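Local coordinates for IL-4-inducing protein (Schistosoma mansoni, PDB 4EL6) that binds IgE through a crystallin fold and so triggers interleukin-4 release from basophils independently of antigen, at residues 8-13 and 39-44; 35-40 and 77-82; 55-60 and 68-73; 26-31 and 88-93. All blocks are in the same frame, centred on the assembly; numbering follows the deposited sequence.

Interaction 1. Residues 8-13 and 39-44; sequences CLQLYD and SVCVPF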
# COMPACT_ATOMS: atom_id res chain seq x y z
N CYS A 8 -8.71 -3.62 3.30
CA CYS A 8 -7.97 -3.77 2.05
C CYS A 8 -7.21 -2.53 1.70
O CYS A 8 -7.45 -1.47 2.26
CB CYS A 8 -8.88 -4.14 0.87
SG CYS A 8 -9.67 -2.82 -0.06
N LEU A 9 -6.31 -2.69 0.76
CA LEU A 9 -5.56 -1.61 0.21
C LEU A 9 -6.30 -1.29 -1.09
O LEU A 9 -6.63 -2.24 -1.91
CB LEU A 9 -4.12 -2.10 -0.08
CG LEU A 9 -3.20 -1.07 -0.75
CD1 LEU A 9 -2.84 0.06 0.18
CD2 LEU A 9 -1.94 -1.77 -1.25
N GLN A 10 -6.56 0.01 -1.32
CA GLN A 10 -7.22 0.47 -2.53
C GLN A 10 -6.29 1.18 -3.48
O GLN A 10 -5.60 2.09 -3.04
CB GLN A 10 -8.40 1.39 -2.18
CG GLN A 10 -9.49 0.76 -1.28
CD GLN A 10 -10.32 1.83 -0.60
OE1 GLN A 10 -9.82 2.89 -0.26
NE2 GLN A 10 -11.60 1.54 -0.37
N LEU A 11 -6.20 0.74 -4.75
CA LEU A 11 -5.31 1.28 -5.71
C LEU A 11 -6.15 1.81 -6.87
O LEU A 11 -6.89 1.05 -7.53
CB LEU A 11 -4.34 0.23 -6.24
CG LEU A 11 -3.52 -0.29 -5.08
CD1 LEU A 11 -4.09 -1.65 -4.75
CD2 LEU A 11 -2.05 -0.27 -5.34
N TYR A 12 -6.07 3.11 -7.07
CA TYR A 12 -6.90 3.79 -8.08
C TYR A 12 -6.12 4.12 -9.29
O TYR A 12 -4.95 4.51 -9.17
CB TYR A 12 -7.45 5.13 -7.50
CG TYR A 12 -8.37 4.93 -6.35
CD1 TYR A 12 -7.87 4.83 -5.05
CD2 TYR A 12 -9.75 4.80 -6.53
CE1 TYR A 12 -8.70 4.67 -3.96
CE2 TYR A 12 -10.58 4.62 -5.43
CZ TYR A 12 -10.04 4.54 -4.15
OH TYR A 12 -10.83 4.35 -3.06
N ASP A 13 -6.77 4.04 -10.45
CA ASP A 13 -6.11 4.34 -11.72
C ASP A 13 -5.67 5.81 -11.79
O ASP A 13 -4.61 6.13 -12.31
CB ASP A 13 -7.06 4.04 -12.89
CG ASP A 13 -7.01 2.59 -13.37
OD1 ASP A 13 -6.44 1.69 -12.72
OD2 ASP A 13 -7.62 2.35 -14.44
N SER A 39 -3.36 6.85 -7.33
CA SER A 39 -3.54 7.09 -5.93
C SER A 39 -3.81 5.78 -5.17
O SER A 39 -4.22 4.84 -5.75
CB SER A 39 -4.65 8.15 -5.66
OG SER A 39 -5.82 7.85 -6.36
N VAL A 40 -3.58 5.79 -3.86
CA VAL A 40 -3.67 4.61 -3.03
C VAL A 40 -4.23 5.04 -1.69
O VAL A 40 -3.81 6.05 -1.15
CB VAL A 40 -2.29 4.00 -2.82
CG1 VAL A 40 -2.33 2.84 -1.90
CG2 VAL A 40 -1.63 3.68 -4.16
N CYS A 41 -5.15 4.24 -1.14
CA CYS A 41 -5.71 4.51 0.17
C CYS A 41 -5.82 3.21 0.98
O CYS A 41 -5.95 2.13 0.45
CB CYS A 41 -7.13 4.97 0.03
SG CYS A 41 -7.32 6.55 -0.86
N VAL A 42 -5.94 3.41 2.28
CA VAL A 42 -6.33 2.39 3.23
C VAL A 42 -7.53 2.93 4.01
O VAL A 42 -7.47 4.04 4.52
CB VAL A 42 -5.22 2.07 4.23
CG1 VAL A 42 -5.69 0.96 5.16
CG2 VAL A 42 -3.91 1.71 3.53
N PRO A 43 -8.60 2.17 4.05
CA PRO A 43 -9.81 2.66 4.75
C PRO A 43 -9.57 2.92 6.24
O PRO A 43 -8.69 2.33 6.89
CB PRO A 43 -10.83 1.54 4.52
CG PRO A 43 -10.36 0.78 3.37
CD PRO A 43 -8.85 0.93 3.30
N PHE A 44 -10.41 3.83 6.79
CA PHE A 44 -10.43 4.07 8.17
C PHE A 44 -11.02 2.88 8.89
O PHE A 44 -11.84 2.20 8.33
CB PHE A 44 -11.29 5.30 8.44
CG PHE A 44 -10.51 6.58 8.41
CD1 PHE A 44 -9.71 6.93 9.48
CD2 PHE A 44 -10.58 7.45 7.30
CE1 PHE A 44 -8.99 8.12 9.46
CE2 PHE A 44 -9.91 8.67 7.29
CZ PHE A 44 -9.09 9.01 8.35
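Q10 and C41 form a hydrogen-bonded pair between the antiparallel strands 9-12 and 39-41, their axes approaching to 4.8 Å. Q10 N reaches C41 O at 2.8 Å, and C41 N returns to Q10 O. Y12 and S39 form the next pair, in which Y12 N to S39 O is 2.9 Å and nearly straight (170°) and S39 N to Y12 O, at 3.4 Å, is weak. Between them L11 faces V40 as a non-hydrogen-bonded pair, and the CA of V40 adds a C-H···O contact to Q10 O.

Two central strands of the four-stranded sheet of a βγ-crystallin-type fold meet here, and their two faces differ. Apolar contacts fill the L11/V40 face: V40 CG1, anti to its backbone N (chi1 176°), lies 3.5 Å from L9 CD1, while V40 CG2 runs side by side with the L11 branch. CD1 of L9 also touches V42 CG2.

On the Q10/C41 face, Q10 OE1 rests 3.4 Å from C41 CB. The sulfur of C41, disulfide-bonded to C75, sits obliquely beside the Y12 ring, with SG 3.9 Å from CE1. Past the strand end P43 CD presses within 3.0 Å of C8 O, a buried carbonyl without a hydrogen-bonding partner.

Interaction 2. Residues 35-40 and 77-82; sequences WTPGSV and DDFTKS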
# COMPACT_ATOMS: atom_id res chain seq x y z
N TRP A 35 2.76 -2.40 -10.67
CA TRP A 35 1.51 -1.61 -10.66
C TRP A 35 1.77 -0.17 -10.52
O TRP A 35 2.55 0.20 -9.66
CB TRP A 35 0.64 -2.12 -9.56
CG TRP A 35 0.09 -3.48 -9.87
CD1 TRP A 35 0.50 -4.37 -10.89
CD2 TRP A 35 -0.96 -4.17 -9.16
NE1 TRP A 35 -0.25 -5.53 -10.82
CE2 TRP A 35 -1.14 -5.45 -9.82
CE3 TRP A 35 -1.76 -3.85 -8.07
CZ2 TRP A 35 -2.13 -6.35 -9.42
CZ3 TRP A 35 -2.70 -4.77 -7.67
CH2 TRP A 35 -2.88 -5.99 -8.33
N THR A 36 1.16 0.66 -11.37
CA THR A 36 1.41 2.12 -11.35
C THR A 36 0.13 2.89 -11.11
O THR A 36 -0.41 3.55 -12.03
CB THR A 36 2.05 2.54 -12.67
OG1 THR A 36 1.21 2.08 -13.75
CG2 THR A 36 3.46 1.96 -12.77
N PRO A 37 -0.43 2.82 -9.91
CA PRO A 37 -1.67 3.54 -9.62
C PRO A 37 -1.42 5.07 -9.53
O PRO A 37 -0.30 5.57 -9.25
CB PRO A 37 -2.05 3.01 -8.27
CG PRO A 37 -0.71 2.76 -7.58
CD PRO A 37 0.10 2.17 -8.69
N GLY A 38 -2.49 5.80 -9.77
CA GLY A 38 -2.52 7.24 -9.56
C GLY A 38 -2.62 7.62 -8.12
O GLY A 38 -2.19 8.70 -7.75
N SER A 39 -3.36 6.85 -7.33
CA SER A 39 -3.54 7.09 -5.93
C SER A 39 -3.81 5.78 -5.17
O SER A 39 -4.22 4.84 -5.75
CB SER A 39 -4.65 8.15 -5.66
OG SER A 39 -5.82 7.85 -6.36
N VAL A 40 -3.58 5.79 -3.86
CA VAL A 40 -3.67 4.61 -3.03
C VAL A 40 -4.23 5.04 -1.69
O VAL A 40 -3.81 6.05 -1.15
CB VAL A 40 -2.29 4.00 -2.82
CG1 VAL A 40 -2.33 2.84 -1.90
CG2 VAL A 40 -1.63 3.68 -4.16
N ASP A 77 -2.69 10.89 -2.47
CA ASP A 77 -3.53 11.39 -3.53
C ASP A 77 -2.87 11.41 -4.91
O ASP A 77 -3.56 11.40 -5.93
CB ASP A 77 -3.96 12.83 -3.17
CG ASP A 77 -4.95 12.91 -2.04
OD1 ASP A 77 -5.75 11.95 -1.80
OD2 ASP A 77 -4.97 14.02 -1.43
N ASP A 78 -1.57 11.55 -4.92
CA ASP A 78 -0.84 11.48 -6.22
C ASP A 78 0.39 10.59 -6.07
O ASP A 78 1.50 11.00 -5.68
CB ASP A 78 -0.45 12.84 -6.81
CG ASP A 78 0.18 12.70 -8.16
OD1 ASP A 78 0.49 11.54 -8.60
OD2 ASP A 78 0.22 13.74 -8.87
N PHE A 79 0.13 9.31 -6.32
CA PHE A 79 1.15 8.30 -6.07
C PHE A 79 2.30 8.42 -7.09
O PHE A 79 3.40 8.03 -6.81
CB PHE A 79 0.54 6.93 -6.18
CG PHE A 79 1.46 5.83 -5.69
CD1 PHE A 79 1.59 5.63 -4.35
CD2 PHE A 79 2.21 5.05 -6.57
CE1 PHE A 79 2.45 4.65 -3.86
CE2 PHE A 79 3.04 4.04 -6.08
CZ PHE A 79 3.20 3.89 -4.74
N THR A 80 2.03 9.03 -8.22
CA THR A 80 3.03 9.25 -9.25
C THR A 80 4.12 10.15 -8.76
O THR A 80 5.20 10.14 -9.33
CB THR A 80 2.43 9.72 -10.63
OG1 THR A 80 2.23 11.14 -10.61
CG2 THR A 80 1.11 9.01 -10.96
N LYS A 81 3.83 10.96 -7.74
CA LYS A 81 4.75 11.89 -7.13
C LYS A 81 5.34 11.47 -5.80
O LYS A 81 6.08 12.23 -5.14
CB LYS A 81 4.08 13.26 -7.01
CG LYS A 81 3.81 13.89 -8.36
CD LYS A 81 3.18 15.27 -8.14
CE LYS A 81 3.04 16.02 -9.45
NZ LYS A 81 2.12 17.19 -9.23
N SER A 82 5.12 10.20 -5.46
CA SER A 82 5.63 9.65 -4.24
C SER A 82 7.08 9.17 -4.52
O SER A 82 7.65 9.51 -5.58
CB SER A 82 4.69 8.55 -3.74
OG SER A 82 4.81 7.36 -4.48
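A classic beta bulge, in which G38 and S39 both face Y12, opens strand 39-41, and the short 3-10 segment 79-80 docks against it. The bulge residue G38 supplies the hydrogen bond across the contact: F79 N reaches G38 O at 2.8 Å with a nearly straight N-H (166°), although the nitrogen stands well above the carbonyl plane. The same oxygen receives a C-H···O contact from the CA of D78. Nearby, S39 CB rests 3.4 Å from D77 O.

F79 supplies the apolar half. Its CG is anti to the backbone N (chi1 -170°), and P37 and V40 both approach from one side of the ring. P37 CG meets F79 CD2 at 3.8 Å, while V40 CG2 makes an off-centre CH-pi contact, 4.3 Å from the ring centroid. On the opposite face S82 OG stands 3.5 Å above the ring centre. That hydroxyl is held by its bond to F79 O, on a lone pair, and S82 N shares the same acceptor. D78 braces the turn from the other end, its OD1 accepting from T80 OG1 at 2.7 Å.

Around this core, I87 touches both P37 and F79, and L11 of strand 9-12 packs on P37. S39 OG, hydrogen-bonded to E14 O and E17 N, ties the bulge to the 14-17 loop, while the F79 and I87 contacts lay the loop after strand 75-76 against the sheet.

Interaction 3. Residues 55-60 and 68-73; sequences WYLFDN and TGLGHG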
# COMPACT_ATOMS: atom_id res chain seq x y z
N TRP A 55 -0.09 -0.91 5.68
CA TRP A 55 0.37 -1.53 4.45
C TRP A 55 1.70 -0.97 4.01
O TRP A 55 1.91 0.23 4.06
CB TRP A 55 -0.65 -1.32 3.35
CG TRP A 55 -1.95 -2.05 3.54
CD1 TRP A 55 -3.05 -1.68 4.32
CD2 TRP A 55 -2.29 -3.31 2.95
NE1 TRP A 55 -4.06 -2.65 4.24
CE2 TRP A 55 -3.67 -3.62 3.38
CE3 TRP A 55 -1.65 -4.18 2.05
CZ2 TRP A 55 -4.31 -4.74 2.91
CZ3 TRP A 55 -2.35 -5.30 1.59
CH2 TRP A 55 -3.64 -5.55 2.06
N TYR A 56 2.64 -1.83 3.60
CA TYR A 56 3.88 -1.41 2.97
C TYR A 56 3.89 -1.76 1.49
O TYR A 56 3.57 -2.89 1.05
CB TYR A 56 5.05 -2.11 3.65
CG TYR A 56 5.44 -1.49 4.97
CD1 TYR A 56 5.90 -0.19 5.01
CD2 TYR A 56 5.31 -2.21 6.17
CE1 TYR A 56 6.27 0.39 6.22
CE2 TYR A 56 5.65 -1.59 7.36
CZ TYR A 56 6.18 -0.35 7.34
OH TYR A 56 6.54 0.24 8.55
N LEU A 57 4.26 -0.77 0.69
CA LEU A 57 4.46 -0.93 -0.76
C LEU A 57 5.93 -0.82 -1.08
O LEU A 57 6.61 0.03 -0.49
CB LEU A 57 3.77 0.19 -1.54
CG LEU A 57 2.41 0.60 -1.10
CD1 LEU A 57 1.79 1.70 -1.93
CD2 LEU A 57 1.52 -0.52 -1.09
N PHE A 58 6.44 -1.68 -1.95
CA PHE A 58 7.82 -1.79 -2.26
C PHE A 58 8.08 -1.68 -3.75
O PHE A 58 7.25 -2.17 -4.55
CB PHE A 58 8.30 -3.20 -1.85
CG PHE A 58 8.22 -3.46 -0.38
CD1 PHE A 58 7.04 -3.96 0.17
CD2 PHE A 58 9.34 -3.24 0.47
CE1 PHE A 58 6.98 -4.25 1.51
CE2 PHE A 58 9.24 -3.50 1.82
CZ PHE A 58 8.06 -3.96 2.35
N ASP A 59 9.23 -1.10 -4.16
CA ASP A 59 9.50 -1.00 -5.60
C ASP A 59 10.33 -2.17 -6.13
O ASP A 59 10.68 -2.15 -7.31
CB ASP A 59 10.10 0.35 -6.01
CG ASP A 59 11.64 0.42 -5.82
OD1 ASP A 59 12.24 -0.34 -5.02
OD2 ASP A 59 12.27 1.27 -6.53
N ASN A 60 10.57 -3.21 -5.30
CA ASN A 60 11.15 -4.44 -5.83
C ASN A 60 10.41 -5.58 -5.25
O ASN A 60 9.51 -5.40 -4.43
CB ASN A 60 12.61 -4.47 -5.50
CG ASN A 60 13.39 -5.41 -6.36
OD1 ASN A 60 12.88 -6.11 -7.24
ND2 ASN A 60 14.68 -5.37 -6.15
N THR A 68 7.11 2.51 0.88
CA THR A 68 6.15 3.53 1.17
C THR A 68 5.08 2.84 2.00
O THR A 68 4.42 1.88 1.53
CB THR A 68 5.59 4.07 -0.13
OG1 THR A 68 6.61 4.83 -0.78
CG2 THR A 68 4.33 4.97 0.08
N GLY A 69 4.83 3.35 3.22
CA GLY A 69 3.89 2.77 4.12
C GLY A 69 2.68 3.67 4.29
O GLY A 69 2.78 4.88 4.11
N LEU A 70 1.53 3.04 4.53
CA LEU A 70 0.24 3.74 4.68
C LEU A 70 -0.51 3.08 5.80
O LEU A 70 -0.72 1.84 5.82
CB LEU A 70 -0.70 3.65 3.45
CG LEU A 70 -0.25 4.17 2.11
CD1 LEU A 70 0.50 3.17 1.26
CD2 LEU A 70 -1.57 4.59 1.43
N GLY A 71 -0.87 3.90 6.76
CA GLY A 71 -1.78 3.48 7.82
C GLY A 71 -3.28 3.64 7.50
O GLY A 71 -3.69 4.16 6.47
N HIS A 72 -4.13 3.15 8.41
CA HIS A 72 -5.52 3.21 8.15
C HIS A 72 -5.96 4.67 8.09
O HIS A 72 -5.49 5.55 8.87
CB HIS A 72 -6.36 2.49 9.21
CG HIS A 72 -6.48 3.23 10.51
ND1 HIS A 72 -7.68 3.77 10.94
CD2 HIS A 72 -5.53 3.54 11.49
CE1 HIS A 72 -7.47 4.40 12.11
NE2 HIS A 72 -6.16 4.27 12.45
N GLY A 73 -6.86 4.87 7.15
CA GLY A 73 -7.43 6.18 6.85
C GLY A 73 -6.52 7.08 6.01
O GLY A 73 -6.93 8.18 5.68
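L57 and L70 meet on one face of the hairpin formed by strands 52-58 and 67-71, where CD1 of L57 lies 3.7 Å from CD1 of L70 as the two side chains cross at a slant. The backbones beneath them are joined by two hydrogen-bonded pairs. W55 N reaches L70 O at 2.8 Å with a nearly straight N-H (172°), and L70 N answers to W55 O; L57 N to T68 O, also 2.8 Å, and T68 N to L57 O repeat the pattern.

Between these pairs Y56 faces G69 in a non-hydrogen-bonded pair with a close CA-CA spacing of 4.3 Å. The tyrosine ring lies against the bare CA of the glycine, Y56 CD1 being 3.7 Å from G69 CA. The CA of G69 also makes a C-H···O contact to W55 O, at 3.2 Å.

Farther out, W55 NE1 is hydrogen-bonded to Y7 O, and its indole packs on I90 and R92 of strand 89-95; the Y56 ring meets that of Y54 in its own strand. L57 touches F79, while L70 reaches I76 of the other sheet.

Chemically, the hairpin joins a dense ladder of backbone bonds, which pairs the N-H and C=O groups of W55, L57, T68 and L70, to an apolar face directed into the core, carried here by L57 and L70.

Interaction 4. Residues 26-31 and 88-93; sequences KSVGSL and SSIKRC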
# COMPACT_ATOMS: atom_id res chain seq x y z
N LYS A 26 -4.33 -9.18 0.83
CA LYS A 26 -3.26 -9.79 1.54
C LYS A 26 -1.95 -9.50 0.83
O LYS A 26 -1.91 -8.90 -0.27
CB LYS A 26 -3.48 -11.28 1.64
CG LYS A 26 -3.52 -12.06 0.38
CD LYS A 26 -4.15 -13.42 0.76
CE LYS A 26 -4.64 -14.20 -0.47
NZ LYS A 26 -5.05 -15.61 -0.10
N SER A 27 -0.91 -9.84 1.53
CA SER A 27 0.47 -9.64 1.05
C SER A 27 0.64 -10.37 -0.25
O SER A 27 0.09 -11.49 -0.50
CB SER A 27 1.49 -10.14 2.03
OG SER A 27 1.30 -9.48 3.29
N VAL A 28 1.43 -9.76 -1.11
CA VAL A 28 1.77 -10.39 -2.39
C VAL A 28 3.23 -10.07 -2.68
O VAL A 28 3.62 -8.90 -2.70
CB VAL A 28 0.83 -9.98 -3.56
CG1 VAL A 28 0.61 -8.46 -3.66
CG2 VAL A 28 1.27 -10.58 -4.86
N GLY A 29 4.00 -11.11 -2.97
CA GLY A 29 5.39 -10.95 -3.14
C GLY A 29 6.00 -10.50 -4.48
O GLY A 29 7.20 -10.10 -4.55
N SER A 30 5.21 -10.52 -5.54
CA SER A 30 5.65 -10.01 -6.82
C SER A 30 4.47 -9.64 -7.70
O SER A 30 3.50 -10.42 -7.81
CB SER A 30 6.60 -10.94 -7.56
OG SER A 30 6.02 -12.24 -7.74
N LEU A 31 4.57 -8.45 -8.31
CA LEU A 31 3.61 -7.93 -9.25
C LEU A 31 4.43 -7.53 -10.45
O LEU A 31 5.33 -6.68 -10.37
CB LEU A 31 2.87 -6.72 -8.66
CG LEU A 31 2.17 -6.90 -7.31
CD1 LEU A 31 1.74 -5.54 -6.73
CD2 LEU A 31 0.94 -7.76 -7.50
N SER A 88 6.10 -3.26 -6.89
CA SER A 88 6.51 -4.63 -7.21
C SER A 88 6.12 -5.65 -6.16
O SER A 88 6.11 -6.83 -6.48
CB SER A 88 8.00 -4.76 -7.54
OG SER A 88 8.25 -4.18 -8.79
N SER A 89 5.89 -5.23 -4.92
CA SER A 89 5.36 -6.15 -3.87
C SER A 89 4.65 -5.33 -2.83
O SER A 89 4.89 -4.11 -2.64
CB SER A 89 6.41 -7.07 -3.29
OG SER A 89 7.52 -6.40 -2.64
N ILE A 90 3.80 -5.98 -2.07
CA ILE A 90 2.98 -5.29 -1.13
C ILE A 90 2.89 -6.17 0.10
O ILE A 90 2.54 -7.38 -0.05
CB ILE A 90 1.52 -5.08 -1.68
CG1 ILE A 90 1.50 -4.17 -2.96
CG2 ILE A 90 0.63 -4.56 -0.55
CD1 ILE A 90 0.17 -4.16 -3.67
N LYS A 91 3.09 -5.61 1.28
CA LYS A 91 2.96 -6.38 2.54
C LYS A 91 1.86 -5.81 3.42
O LYS A 91 1.78 -4.62 3.60
CB LYS A 91 4.23 -6.47 3.32
CG LYS A 91 4.14 -7.48 4.45
CD LYS A 91 5.48 -7.69 5.14
CE LYS A 91 6.25 -8.78 4.41
NZ LYS A 91 7.30 -9.40 5.25
N ARG A 92 0.96 -6.67 3.84
CA ARG A 92 -0.10 -6.33 4.79
C ARG A 92 0.35 -6.62 6.21
O ARG A 92 0.84 -7.72 6.53
CB ARG A 92 -1.38 -7.11 4.48
CG ARG A 92 -2.55 -6.81 5.44
CD ARG A 92 -3.80 -7.65 5.13
NE ARG A 92 -4.77 -7.48 6.18
CZ ARG A 92 -5.91 -8.18 6.28
NH1 ARG A 92 -6.26 -9.07 5.35
NH2 ARG A 92 -6.70 -7.99 7.34
N CYS A 93 0.27 -5.58 7.03
CA CYS A 93 0.68 -5.65 8.39
C CYS A 93 -0.36 -5.11 9.36
O CYS A 93 -1.50 -4.76 8.99
CB CYS A 93 1.95 -4.84 8.53
SG CYS A 93 3.24 -5.34 7.32
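V28 and I90 form a single antiparallel hydrogen-bonded pair, V28 N to I90 O at 2.8 Å and I90 N to V28 O at 3.0 Å, through which the irregular segment 26-31 runs along strand 89-95. Toward the beginning of that strand, L31 N binds S88 O from above the carbonyl plane; S88 and S89 there form a classic beta bulge opposite F58.

At the other end a side chain replaces the backbone acceptor. S27 OG lies beside its own backbone N (chi1 -57°) and accepts from R92 N at 2.9 Å, with an N-H···O angle of 164°. The hydroxyl also rests against CA and CG of K91. Apolar contacts lie between: L31 CD1 touches I90 CD1 at 3.7 Å, the two side chains crossing at an angle, and V28 CG1 meets I90 CB at 4.0 Å. CB of S89 sits 3.4 Å from both V28 O and G29 O, while its OG turns to N60 O and Y63 N. R92 NH1 binds Y25 O, just before the segment.

The loop thus lines the outer edge of strand 89-95, away from strand 52-58: S27 OG takes up the R92 N-H, and loop N-H groups meet I90 O and S88 O.

How the interactions relate
Following the chain from the N terminus, interaction 1 joins 8-13 to 39-44 and closes the first loop. Segment 26-31 leaves from inside that loop and finds its partner only at 88-93, so interactions 1 and 4 cross. Interaction 2 starts at 35-40, sharing S39 and V40 with interaction 1, and closes at 77-82; it nests within interaction 4 and itself encloses the local hairpin of interaction 3. Interactions 1 and 2 consolidate the four-stranded sheet, whereas 3 and 4 build the three-stranded sheet and its edge. The two halves meet, among other places, where F79 CE1 packs 3.6 Å from L57 CD1 and where L9 CD2 touches I90 CG2.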